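Long-range contact in listeriolysin O (Listeria monocytogenes, PDB 4CDB), which binds cholesterol-containing host membranes, changes shape and inserts into them as an oligomeric pore that lyses the cell: residues 383-397 with 412-426. Numbering follows the deposited sequence.
Sequences IDHSGGYVAQFNISW and HKNWSENNKSKLAHF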
ATOM      1  N   ILE A 383     -39.658  16.919 -19.915  1.00 42.34           N
ATOM      2  CA  ILE A 383     -40.232  17.824 -20.905  1.00 41.79           C
ATOM      3  C   ILE A 383     -41.519  18.459 -20.395  1.00 42.68           C
ATOM      4  O   ILE A 383     -42.409  17.764 -19.903  1.00 45.23           O
ATOM      5  CB  ILE A 383     -40.554  17.093 -22.224  1.00 44.85           C
ATOM      6  CG1 ILE A 383     -39.317  16.374 -22.754  1.00 50.18           C
ATOM      7  CG2 ILE A 383     -41.098  18.070 -23.261  1.00 44.63           C
ATOM      8  CD1 ILE A 383     -38.167  17.298 -23.059  1.00 54.38           C
ATOM      9  N   ASP A 384     -41.616  19.778 -20.521  1.00 42.34           N
ATOM     10  CA  ASP A 384     -42.837  20.487 -20.160  1.00 44.49           C
ATOM     11  C   ASP A 384     -43.236  21.466 -21.259  1.00 43.09           C
ATOM     12  O   ASP A 384     -42.529  22.436 -21.529  1.00 43.79           O
ATOM     13  CB  ASP A 384     -42.665  21.225 -18.831  1.00 52.13           C
ATOM     14  CG  ASP A 384     -43.979  21.745 -18.279  1.00 61.67           C
ATOM     15  OD1 ASP A 384     -44.486  22.760 -18.801  1.00 63.12           O
ATOM     16  OD2 ASP A 384     -44.503  21.138 -17.322  1.00 65.26           O
ATOM     17  N   HIS A 385     -44.374  21.199 -21.890  1.00 43.64           N
ATOM     18  CA  HIS A 385     -44.896  22.059 -22.946  1.00 38.69           C
ATOM     19  C   HIS A 385     -46.181  22.730 -22.473  1.00 39.39           C
ATOM     20  O   HIS A 385     -47.181  22.060 -22.218  1.00 43.77           O
ATOM     21  CB  HIS A 385     -45.148  21.235 -24.215  1.00 37.20           C
ATOM     22  CG  HIS A 385     -45.906  21.965 -25.284  1.00 36.32           C
ATOM     23  ND1 HIS A 385     -45.944  23.339 -25.375  1.00 37.44           N
ATOM     24  CD2 HIS A 385     -46.652  21.497 -26.313  1.00 37.53           C
ATOM     25  CE1 HIS A 385     -46.687  23.689 -26.412  1.00 36.99           C
ATOM     26  NE2 HIS A 385     -47.126  22.592 -26.997  1.00 36.66           N
ATOM     27  N   SER A 386     -46.145  24.054 -22.353  1.00 40.94           N
ATOM     28  CA  SER A 386     -47.311  24.819 -21.929  1.00 42.84           C
ATOM     29  C   SER A 386     -47.531  26.037 -22.820  1.00 40.98           C
ATOM     30  O   SER A 386     -48.199  26.994 -22.425  1.00 46.79           O
ATOM     31  CB  SER A 386     -47.169  25.252 -20.467  1.00 48.81           C
ATOM     32  OG  SER A 386     -46.136  26.210 -20.316  1.00 52.52           O
ATOM     33  N   GLY A 387     -46.962  25.998 -24.020  1.00 36.97           N
ATOM     34  CA  GLY A 387     -47.088  27.101 -24.955  1.00 34.87           C
ATOM     35  C   GLY A 387     -48.409  27.077 -25.697  1.00 39.92           C
ATOM     36  O   GLY A 387     -49.017  26.017 -25.862  1.00 39.67           O
ATOM     37  N   GLY A 388     -48.856  28.248 -26.142  1.00 40.03           N
ATOM     38  CA  GLY A 388     -50.088  28.357 -26.901  1.00 35.44           C
ATOM     39  C   GLY A 388     -49.872  28.037 -28.369  1.00 39.30           C
ATOM     40  O   GLY A 388     -50.202  28.836 -29.242  1.00 40.95           O
ATOM     41  N   TYR A 389     -49.315  26.860 -28.637  1.00 36.54           N
ATOM     42  CA  TYR A 389     -49.014  26.447 -30.003  1.00 34.14           C
ATOM     43  C   TYR A 389     -48.841  24.936 -30.131  1.00 34.82           C
ATOM     44  O   TYR A 389     -48.791  24.220 -29.130  1.00 37.03           O
ATOM     45  CB  TYR A 389     -47.753  27.156 -30.507  1.00 32.12           C
ATOM     46  CG  TYR A 389     -46.597  27.169 -29.520  1.00 35.47           C
ATOM     47  CD1 TYR A 389     -45.925  25.999 -29.184  1.00 33.52           C
ATOM     48  CD2 TYR A 389     -46.170  28.356 -28.938  1.00 34.74           C
ATOM     49  CE1 TYR A 389     -44.866  26.007 -28.290  1.00 31.64           C
ATOM     50  CE2 TYR A 389     -45.108  28.376 -28.040  1.00 36.44           C
ATOM     51  CZ  TYR A 389     -44.462  27.198 -27.721  1.00 37.30           C
ATOM     52  OH  TYR A 389     -43.409  27.207 -26.832  1.00 34.96           O
ATOM     53  N   VAL A 390     -48.752  24.459 -31.369  1.00 35.41           N
ATOM     54  CA  VAL A 390     -48.419  23.066 -31.628  1.00 35.21           C
ATOM     55  C   VAL A 390     -46.901  22.927 -31.629  1.00 33.47           C
ATOM     56  O   VAL A 390     -46.207  23.699 -32.293  1.00 32.73           O
ATOM     57  CB  VAL A 390     -48.962  22.588 -32.991  1.00 36.41           C
ATOM     58  CG1 VAL A 390     -48.576  21.139 -33.227  1.00 37.70           C
ATOM     59  CG2 VAL A 390     -50.474  22.756 -33.062  1.00 35.33           C
ATOM     60  N   ALA A 391     -46.387  21.955 -30.884  1.00 32.54           N
ATOM     61  CA  ALA A 391     -44.945  21.758 -30.794  1.00 31.04           C
ATOM     62  C   ALA A 391     -44.521  20.364 -31.247  1.00 31.21           C
ATOM     63  O   ALA A 391     -45.277  19.401 -31.116  1.00 32.61           O
ATOM     64  CB  ALA A 391     -44.469  22.013 -29.374  1.00 27.79           C
ATOM     65  N   GLN A 392     -43.307  20.268 -31.783  1.00 28.99           N
ATOM     66  CA  GLN A 392     -42.708  18.978 -32.106  1.00 31.50           C
ATOM     67  C   GLN A 392     -41.289  18.921 -31.562  1.00 31.12           C
ATOM     68  O   GLN A 392     -40.512  19.858 -31.742  1.00 30.51           O
ATOM     69  CB  GLN A 392     -42.698  18.731 -33.618  1.00 34.11           C
ATOM     70  CG  GLN A 392     -44.053  18.363 -34.204  1.00 39.38           C
ATOM     71  CD  GLN A 392     -43.962  17.884 -35.645  1.00 45.29           C
ATOM     72  OE1 GLN A 392     -42.878  17.580 -36.144  1.00 46.61           O
ATOM     73  NE2 GLN A 392     -45.105  17.814 -36.318  1.00 39.72           N
ATOM     74  N   PHE A 393     -40.956  17.818 -30.900  1.00 29.92           N
ATOM     75  CA  PHE A 393     -39.632  17.648 -30.318  1.00 29.53           C
ATOM     76  C   PHE A 393     -38.796  16.665 -31.120  1.00 36.34           C
ATOM     77  O   PHE A 393     -39.323  15.766 -31.775  1.00 40.21           O
ATOM     78  CB  PHE A 393     -39.739  17.158 -28.872  1.00 28.64           C
ATOM     79  CG  PHE A 393     -40.510  18.079 -27.977  1.00 35.85           C
ATOM     80  CD1 PHE A 393     -41.887  17.957 -27.855  1.00 41.29           C
ATOM     81  CD2 PHE A 393     -39.862  19.070 -27.257  1.00 36.22           C
ATOM     82  CE1 PHE A 393     -42.603  18.808 -27.033  1.00 43.09           C
ATOM     83  CE2 PHE A 393     -40.574  19.922 -26.432  1.00 40.04           C
ATOM     84  CZ  PHE A 393     -41.945  19.790 -26.321  1.00 41.95           C
ATOM     85  N   ASN A 394     -37.484  16.851 -31.068  1.00 35.65           N
ATOM     86  CA  ASN A 394     -36.556  15.865 -31.593  1.00 41.84           C
ATOM     87  C   ASN A 394     -35.398  15.677 -30.623  1.00 38.27           C
ATOM     88  O   ASN A 394     -34.490  16.507 -30.553  1.00 35.33           O
ATOM     89  CB  ASN A 394     -36.045  16.263 -32.977  1.00 41.46           C
ATOM     90  CG  ASN A 394     -35.328  15.128 -33.672  1.00 49.66           C
ATOM     91  OD1 ASN A 394     -34.154  14.867 -33.410  1.00 53.01           O
ATOM     92  ND2 ASN A 394     -36.035  14.437 -34.560  1.00 51.33           N
ATOM     93  N   ILE A 395     -35.444  14.591 -29.860  1.00 37.36           N
ATOM     94  CA  ILE A 395     -34.424  14.339 -28.856  1.00 39.26           C
ATOM     95  C   ILE A 395     -33.710  13.022 -29.134  1.00 37.12           C
ATOM     96  O   ILE A 395     -34.347  11.979 -29.272  1.00 37.43           O
ATOM     97  CB  ILE A 395     -35.027  14.337 -27.441  1.00 41.37           C
ATOM     98  CG1 ILE A 395     -35.762  15.655 -27.187  1.00 44.79           C
ATOM     99  CG2 ILE A 395     -33.945  14.111 -26.399  1.00 36.89           C
ATOM    100  CD1 ILE A 395     -36.367  15.773 -25.813  1.00 46.83           C
ATOM    101  N   SER A 396     -32.385  13.085 -29.230  1.00 35.36           N
ATOM    102  CA  SER A 396     -31.573  11.912 -29.537  1.00 41.24           C
ATOM    103  C   SER A 396     -30.344  11.844 -28.638  1.00 40.98           C
ATOM    104  O   SER A 396     -29.973  12.832 -28.001  1.00 35.28           O
ATOM    105  CB  SER A 396     -31.141  11.930 -31.006  1.00 44.72           C
ATOM    106  OG  SER A 396     -30.373  13.087 -31.297  1.00 48.38           O
ATOM    107  N   TRP A 397     -29.722  10.668 -28.591  1.00 39.47           N
ATOM    108  CA  TRP A 397     -28.511  10.455 -27.803  1.00 40.69           C
ATOM    109  C   TRP A 397     -27.804   9.166 -28.219  1.00 44.08           C
ATOM    110  O   TRP A 397     -28.359   8.355 -28.963  1.00 41.71           O
ATOM    111  CB  TRP A 397     -28.838  10.413 -26.307  1.00 36.87           C
ATOM    112  CG  TRP A 397     -29.722   9.269 -25.919  1.00 40.82           C
ATOM    113  CD1 TRP A 397     -29.326   8.032 -25.495  1.00 45.36           C
ATOM    114  CD2 TRP A 397     -31.155   9.251 -25.922  1.00 41.58           C
ATOM    115  NE1 TRP A 397     -30.423   7.248 -25.233  1.00 45.37           N
ATOM    116  CE2 TRP A 397     -31.557   7.972 -25.488  1.00 41.83           C
ATOM    117  CE3 TRP A 397     -32.135  10.193 -26.249  1.00 39.98           C
ATOM    118  CZ2 TRP A 397     -32.900   7.613 -25.372  1.00 41.73           C
ATOM    119  CZ3 TRP A 397     -33.467   9.833 -26.134  1.00 35.95           C
ATOM    120  CH2 TRP A 397     -33.836   8.554 -25.700  1.00 38.91           C
ATOM    121  N   HIS A 412     -26.959   4.730 -31.677  1.00 59.56           N
ATOM    122  CA  HIS A 412     -27.709   5.981 -31.660  1.00 56.00           C
ATOM    123  C   HIS A 412     -29.148   5.709 -31.237  1.00 51.67           C
ATOM    124  O   HIS A 412     -29.750   4.723 -31.665  1.00 52.93           O
ATOM    125  CB  HIS A 412     -27.683   6.659 -33.028  1.00 57.71           C
ATOM    126  CG  HIS A 412     -28.190   8.067 -33.009  1.00 61.73           C
ATOM    127  ND1 HIS A 412     -27.482   9.104 -32.435  1.00 63.70           N
ATOM    128  CD2 HIS A 412     -29.332   8.610 -33.486  1.00 63.27           C
ATOM    129  CE1 HIS A 412     -28.169  10.224 -32.564  1.00 64.64           C
ATOM    130  NE2 HIS A 412     -29.295   9.954 -33.197  1.00 64.83           N
ATOM    131  N   LYS A 413     -29.696   6.580 -30.398  1.00 48.75           N
ATOM    132  CA  LYS A 413     -31.050   6.388 -29.891  1.00 49.37           C
ATOM    133  C   LYS A 413     -31.938   7.604 -30.135  1.00 46.88           C
ATOM    134  O   LYS A 413     -31.486   8.745 -30.053  1.00 44.32           O
ATOM    135  CB  LYS A 413     -31.019   6.037 -28.400  1.00 54.80           C
ATOM    136  CG  LYS A 413     -30.382   4.688 -28.103  1.00 63.19           C
ATOM    137  CD  LYS A 413     -31.228   3.549 -28.656  1.00 70.45           C
ATOM    138  CE  LYS A 413     -30.364   2.393 -29.141  1.00 77.91           C
ATOM    139  NZ  LYS A 413     -29.472   1.855 -28.077  1.00 79.18           N
ATOM    140  N   ASN A 414     -33.204   7.344 -30.442  1.00 46.75           N
ATOM    141  CA  ASN A 414     -34.181   8.405 -30.640  1.00 51.44           C
ATOM    142  C   ASN A 414     -35.362   8.268 -29.691  1.00 52.08           C
ATOM    143  O   ASN A 414     -35.821   7.160 -29.413  1.00 54.68           O
ATOM    144  CB  ASN A 414     -34.680   8.419 -32.086  1.00 49.58           C
ATOM    145  CG  ASN A 414     -33.690   9.055 -33.039  1.00 52.69           C
ATOM    146  OD1 ASN A 414     -33.191  10.152 -32.791  1.00 53.20           O
ATOM    147  ND2 ASN A 414     -33.395   8.364 -34.134  1.00 57.84           N
ATOM    148  N   TRP A 415     -35.842   9.401 -29.191  1.00 49.19           N
ATOM    149  CA  TRP A 415     -37.040   9.420 -28.365  1.00 49.10           C
ATOM    150  C   TRP A 415     -38.230   8.958 -29.198  1.00 45.92           C
ATOM    151  O   TRP A 415     -38.358   9.325 -30.367  1.00 41.53           O
ATOM    152  CB  TRP A 415     -37.292  10.824 -27.820  1.00 48.62           C
ATOM    153  CG  TRP A 415     -38.384  10.888 -26.796  1.00 49.64           C
ATOM    154  CD1 TRP A 415     -38.836   9.866 -26.011  1.00 49.60           C
ATOM    155  CD2 TRP A 415     -39.168  12.035 -26.452  1.00 45.44           C
ATOM    156  NE1 TRP A 415     -39.850  10.309 -25.197  1.00 46.17           N
ATOM    157  CE2 TRP A 415     -40.074  11.638 -25.447  1.00 45.98           C
ATOM    158  CE3 TRP A 415     -39.191  13.362 -26.892  1.00 46.32           C
ATOM    159  CZ2 TRP A 415     -40.993  12.519 -24.878  1.00 47.94           C
ATOM    160  CZ3 TRP A 415     -40.103  14.236 -26.327  1.00 46.94           C
ATOM    161  CH2 TRP A 415     -40.991  13.811 -25.330  1.00 48.80           C
ATOM    162  N   SER A 416     -39.094   8.152 -28.594  1.00 47.01           N
ATOM    163  CA  SER A 416     -40.249   7.599 -29.288  1.00 52.84           C
ATOM    164  C   SER A 416     -41.238   8.677 -29.724  1.00 50.70           C
ATOM    165  O   SER A 416     -42.001   8.480 -30.668  1.00 44.09           O
ATOM    166  CB  SER A 416     -40.955   6.580 -28.397  1.00 59.63           C
ATOM    167  OG  SER A 416     -41.440   7.204 -27.224  1.00 64.41           O
ATOM    168  N   GLU A 417     -41.229   9.813 -29.032  1.00 49.81           N
ATOM    169  CA  GLU A 417     -42.175  10.887 -29.320  1.00 48.27           C
ATOM    170  C   GLU A 417     -41.625  11.905 -30.316  1.00 42.43           C
ATOM    171  O   GLU A 417     -42.228  12.955 -30.538  1.00 43.89           O
ATOM    172  CB  GLU A 417     -42.600  11.595 -28.030  1.00 49.55           C
ATOM    173  CG  GLU A 417     -43.229  10.679 -26.987  1.00 56.26           C
ATOM    174  CD  GLU A 417     -44.556  10.087 -27.434  1.00 63.54           C
ATOM    175  OE1 GLU A 417     -45.216  10.680 -28.314  1.00 64.82           O
ATOM    176  OE2 GLU A 417     -44.945   9.030 -26.894  1.00 71.60           O
ATOM    177  N   ASN A 418     -40.479  11.593 -30.913  1.00 36.79           N
ATOM    178  CA  ASN A 418     -39.873  12.478 -31.902  1.00 38.47           C
ATOM    179  C   ASN A 418     -40.793  12.760 -33.089  1.00 42.30           C
ATOM    180  O   ASN A 418     -41.477  11.860 -33.582  1.00 43.24           O
ATOM    181  CB  ASN A 418     -38.542  11.906 -32.400  1.00 41.63           C
ATOM    182  CG  ASN A 418     -37.378  12.243 -31.484  1.00 42.81           C
ATOM    183  OD1 ASN A 418     -37.553  12.858 -30.432  1.00 36.08           O
ATOM    184  ND2 ASN A 418     -36.179  11.835 -31.884  1.00 38.75           N
ATOM    185  N   ASN A 419     -40.806  14.015 -33.528  1.00 39.32           N
ATOM    186  CA  ASN A 419     -41.548  14.433 -34.715  1.00 47.41           C
ATOM    187  C   ASN A 419     -43.058  14.215 -34.604  1.00 49.75           C
ATOM    188  O   ASN A 419     -43.740  14.023 -35.610  1.00 57.16           O
ATOM    189  CB  ASN A 419     -40.995  13.739 -35.966  1.00 51.93           C
ATOM    190  CG  ASN A 419     -39.496  13.924 -36.122  1.00 53.37           C
ATOM    191  OD1 ASN A 419     -38.979  15.034 -35.997  1.00 55.54           O
ATOM    192  ND2 ASN A 419     -38.788  12.830 -36.384  1.00 54.36           N
ATOM    193  N   LYS A 420     -43.574  14.246 -33.380  1.00 41.43           N
ATOM    194  CA  LYS A 420     -45.010  14.132 -33.155  1.00 39.68           C
ATOM    195  C   LYS A 420     -45.572  15.442 -32.612  1.00 40.05           C
ATOM    196  O   LYS A 420     -45.035  16.012 -31.666  1.00 41.70           O
ATOM    197  CB  LYS A 420     -45.323  12.983 -32.194  1.00 44.23           C
ATOM    198  CG  LYS A 420     -44.929  11.607 -32.711  1.00 50.91           C
ATOM    199  CD  LYS A 420     -45.304  10.516 -31.715  1.00 59.36           C
ATOM    200  CE  LYS A 420     -44.891   9.135 -32.208  1.00 65.17           C
ATOM    201  NZ  LYS A 420     -45.255   8.064 -31.237  1.00 70.62           N
ATOM    202  N   SER A 421     -46.658  15.915 -33.215  1.00 37.15           N
ATOM    203  CA  SER A 421     -47.283  17.165 -32.788  1.00 36.62           C
ATOM    204  C   SER A 421     -47.902  17.068 -31.395  1.00 37.85           C
ATOM    205  O   SER A 421     -48.729  16.195 -31.126  1.00 43.65           O
ATOM    206  CB  SER A 421     -48.331  17.603 -33.803  1.00 31.52           C
ATOM    207  OG  SER A 421     -47.702  17.943 -35.024  1.00 36.03           O
ATOM    208  N   LYS A 422     -47.503  17.979 -30.514  1.00 29.98           N
ATOM    209  CA  LYS A 422     -47.957  17.947 -29.131  1.00 34.77           C
ATOM    210  C   LYS A 422     -48.655  19.247 -28.761  1.00 35.58           C
ATOM    211  O   LYS A 422     -48.173  20.331 -29.091  1.00 33.46           O
ATOM    212  CB  LYS A 422     -46.774  17.722 -28.189  1.00 37.70           C
ATOM    213  CG  LYS A 422     -45.971  16.456 -28.462  1.00 34.36           C
ATOM    214  CD  LYS A 422     -46.804  15.204 -28.230  1.00 39.46           C
ATOM    215  CE  LYS A 422     -45.973  13.940 -28.426  1.00 41.25           C
ATOM    216  NZ  LYS A 422     -46.780  12.705 -28.207  1.00 43.72           N
ATOM    217  N   LEU A 423     -49.788  19.132 -28.077  1.00 37.14           N
ATOM    218  CA  LEU A 423     -50.510  20.299 -27.583  1.00 38.45           C
ATOM    219  C   LEU A 423     -50.280  20.458 -26.084  1.00 39.09           C
ATOM    220  O   LEU A 423     -50.051  19.477 -25.377  1.00 37.91           O
ATOM    221  CB  LEU A 423     -52.011  20.162 -27.852  1.00 39.81           C
ATOM    222  CG  LEU A 423     -52.489  20.083 -29.302  1.00 44.26           C
ATOM    223  CD1 LEU A 423     -54.010  20.046 -29.373  1.00 46.57           C
ATOM    224  CD2 LEU A 423     -51.952  21.258 -30.091  1.00 42.83           C
ATOM    225  N   ALA A 424     -50.334  21.696 -25.603  1.00 39.21           N
ATOM    226  CA  ALA A 424     -50.276  21.954 -24.170  1.00 44.46           C
ATOM    227  C   ALA A 424     -51.575  21.450 -23.552  1.00 45.52           C
ATOM    228  O   ALA A 424     -52.627  21.528 -24.188  1.00 47.58           O
ATOM    229  CB  ALA A 424     -50.106  23.442 -23.913  1.00 47.30           C
ATOM    230  N   HIS A 425     -51.522  20.933 -22.324  1.00 46.71           N
ATOM    231  CA  HIS A 425     -50.307  20.869 -21.522  1.00 49.02           C
ATOM    232  C   HIS A 425     -49.658  19.493 -21.646  1.00 52.16           C
ATOM    233  O   HIS A 425     -50.268  18.479 -21.308  1.00 60.17           O
ATOM    234  CB  HIS A 425     -50.639  21.171 -20.058  1.00 53.90           C
ATOM    235  CG  HIS A 425     -49.446  21.191 -19.155  1.00 59.52           C
ATOM    236  ND1 HIS A 425     -49.380  20.449 -17.995  1.00 65.99           N
ATOM    237  CD2 HIS A 425     -48.275  21.867 -19.237  1.00 60.05           C
ATOM    238  CE1 HIS A 425     -48.219  20.666 -17.403  1.00 65.41           C
ATOM    239  NE2 HIS A 425     -47.529  21.520 -18.136  1.00 64.32           N
ATOM    240  N   PHE A 426     -48.420  19.465 -22.132  1.00 46.35           N
ATOM    241  CA  PHE A 426     -47.728  18.205 -22.368  1.00 49.46           C
ATOM    242  C   PHE A 426     -46.545  18.007 -21.421  1.00 47.25           C
ATOM    243  O   PHE A 426     -45.694  18.887 -21.276  1.00 43.88           O
ATOM    244  CB  PHE A 426     -47.270  18.108 -23.826  1.00 44.28           C
ATOM    245  CG  PHE A 426     -46.447  16.888 -24.120  1.00 46.30           C
ATOM    246  CD1 PHE A 426     -47.039  15.637 -24.195  1.00 47.51           C
ATOM    247  CD2 PHE A 426     -45.081  16.990 -24.326  1.00 45.91           C
ATOM    248  CE1 PHE A 426     -46.283  14.509 -24.465  1.00 46.86           C
ATOM    249  CE2 PHE A 426     -44.318  15.868 -24.597  1.00 43.44           C
ATOM    250  CZ  PHE A 426     -44.920  14.626 -24.666  1.00 43.77           C
TER
HETATM  251  O   HOH W   1     -51.032  23.994 -27.388  1.00 46.77           O
HETATM  252  O   HOH W   2     -42.742  15.736 -30.594  1.00 33.26           O
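A Trp415 chi1 of -171° swings the indole away from its own backbone N and lays it alongside Ile395, pointing the same way, and its CZ3 meets Phe393 CB at 3.9 Å. Phe393, with CG anti to its carbonyl carbon (chi1 -59°), slides past the ring of Phe426, while Ile383 touches both Trp415 and Phe426. Ile430 and Ile473 of neighbouring strands add to this apolar cluster, and Glu417 CB sits over the centre of one indole face. Asn418 works as a stand-in for a strand backbone: its OD1 takes the N-H of Ile395 at 2.8 Å in a nearly straight bond, and its ND2 reaches Ile395 O at 3.2 Å from above the carbonyl plane. That oxygen also accepts from Trp415 N, so two donors grip it. The amide of Asn394 stacks across that of Asn418, the planes 22° apart. Farther along, Trp397 offers one indole face to Lys413 CB, a CH-pi contact 3.7 Å from the centroid of the five-membered ring, and Trp397 NE1 hydrogen-bonds to Glu399 OE2. Gln392 NE2 donates to Ser421 OG at 2.9 Å, close to its own amide plane. A water accepts from Phe393 N and donates to the carbonyls of Glu417 and Lys420. At the far end, His425 NE2 meets Asp384 OD2 at 3.2 Å, from above the carboxylate plane. Regular pairing at Trp397–Lys413 and His385–Phe426 flanks the irregular 415-425 loop, pinned midway by the single bridge Ala391–Lys422; it passes from the hairpin of strands 391-402 and 408-414 to the opposing sheet, along the edge of the C-terminal beta sandwich of cholesterol-dependent cytolysins.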